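Side-chain contact in protein (lectin) (Hyacinthoides hispanica, PDB 1B2P), which probably binds mannose-containing glycans, as a bulb lectin of the monocot mannose-specific family that assembles from four copies of one chain: residues S22-F27 with V31-M36. Sequence-based numbering, arbitrary orientation.
Sequences SLEILF and VYRFIM. Unlike the reference sequence in segment 22-27: F27 (reference Tyr).
L23 and I25 pair with F34 and Y32 through four backbone hydrogen bonds that join two antiparallel strands, the straightest running from Y32 N to I25 O (2.8 Å, 177° at the hydrogen). Between these pairs the strands draw closer, and the CA of E24 lies 3.2 Å from Y32 O in a CA-H...O contact. Residues alternate between the two faces. On one lie L23, I25, Y32 and F34, mostly buried, large side chains; L23 packs on L97 and L99 of strand 95-99, and I25 on L99. I25 lays CG1 obliquely against the Y32 ring, 4.0 Å from CD2, and farther out along the ring, F27 lies side by side with Y32, its CB 3.8 Å from Y32 CE2. With F27 CG anti to the backbone N (chi1 165°), its ring brings CD2 to 3.4 Å from the Y32 hydroxyl oxygen. The other face carries S22, E24, L26, V31, R33 and I35. There E24, extended beyond CG, runs beside R33 and rests OE2 3.5 Å from R33 CG, touching the methylene chain; the R33 chain bends at chi3 (-67°), and its NH2 makes a hydrogen bond to N47 O. The charged atoms stay 4.8 Å apart (E24 OE2 to R33 NE), so any attraction is probably modest. L26 and the beta-branched V31, well suited to a strand, lie side by side and also pack on L26 and V31 of a second subunit, so this face contributes to the tetramer. The whole is a beta hairpin at the edge of a four-stranded antiparallel sheet, one of the three sheets of the beta-prism fold of monocot bulb lectins.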
loop_
_atom_site.group_PDB
_atom_site.type_symbol
_atom_site.label_atom_id
_atom_site.label_comp_id
_atom_site.label_asym_id
_atom_site.label_seq_id
_atom_site.Cartn_x
_atom_site.Cartn_y
_atom_site.Cartn_z
ATOM N N SER A 22 -0.660 15.252 1.035
ATOM C CA SER A 22 -0.948 14.934 2.494
ATOM C C SER A 22 -0.145 13.696 2.874
ATOM O O SER A 22 0.314 12.933 1.986
ATOM C CB SER A 22 -2.389 14.671 2.713
ATOM O OG SER A 22 -2.835 13.551 1.902
ATOM N N LEU A 23 -0.003 13.506 4.153
ATOM C CA LEU A 23 0.301 12.155 4.690
ATOM C C LEU A 23 -1.019 11.552 5.052
ATOM O O LEU A 23 -1.956 12.248 5.462
ATOM C CB LEU A 23 1.108 12.299 5.974
ATOM C CG LEU A 23 2.423 13.084 5.864
ATOM C CD1 LEU A 23 3.250 13.029 7.132
ATOM C CD2 LEU A 23 3.298 12.530 4.713
ATOM N N GLU A 24 -1.122 10.223 4.971
ATOM C CA GLU A 24 -2.422 9.594 5.278
ATOM C C GLU A 24 -2.162 8.190 5.795
ATOM O O GLU A 24 -1.438 7.434 5.085
ATOM C CB GLU A 24 -3.335 9.523 4.082
ATOM C CG GLU A 24 -4.622 8.743 4.235
ATOM C CD GLU A 24 -5.417 8.753 2.951
ATOM O OE1 GLU A 24 -5.072 7.928 2.062
ATOM O OE2 GLU A 24 -6.239 9.631 2.806
ATOM N N ILE A 25 -2.824 7.837 6.906
ATOM C CA ILE A 25 -2.826 6.425 7.237
ATOM C C ILE A 25 -4.247 6.063 7.737
ATOM O O ILE A 25 -5.050 6.959 8.002
ATOM C CB ILE A 25 -1.910 6.193 8.412
ATOM C CG1 ILE A 25 -2.256 6.936 9.695
ATOM C CG2 ILE A 25 -0.433 6.504 8.013
ATOM C CD1 ILE A 25 -1.421 6.538 10.903
ATOM N N LEU A 26 -4.458 4.745 7.939
ATOM C CA LEU A 26 -5.762 4.311 8.441
ATOM C C LEU A 26 -5.620 3.736 9.847
ATOM O O LEU A 26 -4.614 3.070 10.130
ATOM C CB LEU A 26 -6.206 3.176 7.488
ATOM C CG LEU A 26 -7.108 3.419 6.318
ATOM C CD1 LEU A 26 -6.599 4.601 5.522
ATOM C CD2 LEU A 26 -7.271 2.093 5.518
ATOM N N PHE A 27 -6.641 3.953 10.688
ATOM C CA PHE A 27 -6.635 3.248 12.001
ATOM C C PHE A 27 -8.037 2.724 12.089
ATOM O O PHE A 27 -8.973 3.530 12.265
ATOM C CB PHE A 27 -6.403 4.233 13.158
ATOM C CG PHE A 27 -6.749 3.643 14.513
ATOM C CD1 PHE A 27 -5.926 2.679 15.052
ATOM C CD2 PHE A 27 -7.870 4.093 15.191
ATOM C CE1 PHE A 27 -6.256 2.116 16.280
ATOM C CE2 PHE A 27 -8.205 3.539 16.426
ATOM C CZ PHE A 27 -7.376 2.561 16.953
ATOM N N VAL A 31 -9.612 7.583 8.935
ATOM C CA VAL A 31 -8.541 8.016 8.027
ATOM C C VAL A 31 -7.891 9.198 8.727
ATOM O O VAL A 31 -8.598 10.222 8.907
ATOM C CB VAL A 31 -9.129 8.300 6.660
ATOM C CG1 VAL A 31 -8.126 8.867 5.669
ATOM C CG2 VAL A 31 -9.734 7.010 6.050
ATOM N N TYR A 32 -6.573 9.167 8.860
ATOM C CA TYR A 32 -5.891 10.330 9.527
ATOM C C TYR A 32 -5.172 10.995 8.373
ATOM O O TYR A 32 -4.547 10.299 7.595
ATOM C CB TYR A 32 -4.908 9.874 10.546
ATOM C CG TYR A 32 -5.516 9.205 11.756
ATOM C CD1 TYR A 32 -6.831 9.471 12.150
ATOM C CD2 TYR A 32 -4.710 8.377 12.499
ATOM C CE1 TYR A 32 -7.294 8.786 13.270
ATOM C CE2 TYR A 32 -5.177 7.741 13.679
ATOM C CZ TYR A 32 -6.486 7.979 13.993
ATOM O OH TYR A 32 -6.977 7.390 15.168
ATOM N N ARG A 33 -5.391 12.310 8.147
ATOM C CA ARG A 33 -4.710 12.941 7.021
ATOM C C ARG A 33 -4.063 14.178 7.570
ATOM O O ARG A 33 -4.648 14.993 8.286
ATOM C CB ARG A 33 -5.711 13.418 5.929
ATOM C CG ARG A 33 -6.263 12.255 5.108
ATOM C CD ARG A 33 -7.252 12.918 4.047
ATOM N NE ARG A 33 -8.391 13.461 4.838
ATOM C CZ ARG A 33 -9.142 14.532 4.571
ATOM N NH1 ARG A 33 -8.860 15.218 3.454
ATOM N NH2 ARG A 33 -10.139 14.942 5.376
ATOM N N PHE A 34 -2.808 14.416 7.157
ATOM C CA PHE A 34 -2.118 15.635 7.608
ATOM C C PHE A 34 -1.865 16.346 6.292
ATOM O O PHE A 34 -1.070 15.931 5.458
ATOM C CB PHE A 34 -0.735 15.276 8.174
ATOM C CG PHE A 34 0.041 16.363 8.872
ATOM C CD1 PHE A 34 -0.537 17.108 9.927
ATOM C CD2 PHE A 34 1.326 16.623 8.455
ATOM C CE1 PHE A 34 0.258 18.048 10.527
ATOM C CE2 PHE A 34 2.113 17.615 9.072
ATOM C CZ PHE A 34 1.564 18.306 10.104
ATOM N N ILE A 35 -2.644 17.447 6.002
ATOM C CA ILE A 35 -2.673 17.990 4.653
ATOM C C ILE A 35 -2.284 19.503 4.594
ATOM O O ILE A 35 -2.661 20.226 5.450
ATOM C CB ILE A 35 -4.093 17.809 4.074
ATOM C CG1 ILE A 35 -4.266 18.439 2.684
ATOM C CG2 ILE A 35 -5.177 18.234 5.076
ATOM C CD1 ILE A 35 -5.458 17.784 1.996
ATOM N N MET A 36 -1.488 19.752 3.553
ATOM C CA MET A 36 -1.135 21.178 3.272
ATOM C C MET A 36 -2.250 21.719 2.366
ATOM O O MET A 36 -2.255 21.326 1.203
ATOM C CB MET A 36 0.248 21.221 2.628
ATOM C CG MET A 36 0.745 22.645 2.217
ATOM S SD MET A 36 1.280 23.648 3.600
ATOM C CE MET A 36 -0.265 24.539 4.001
#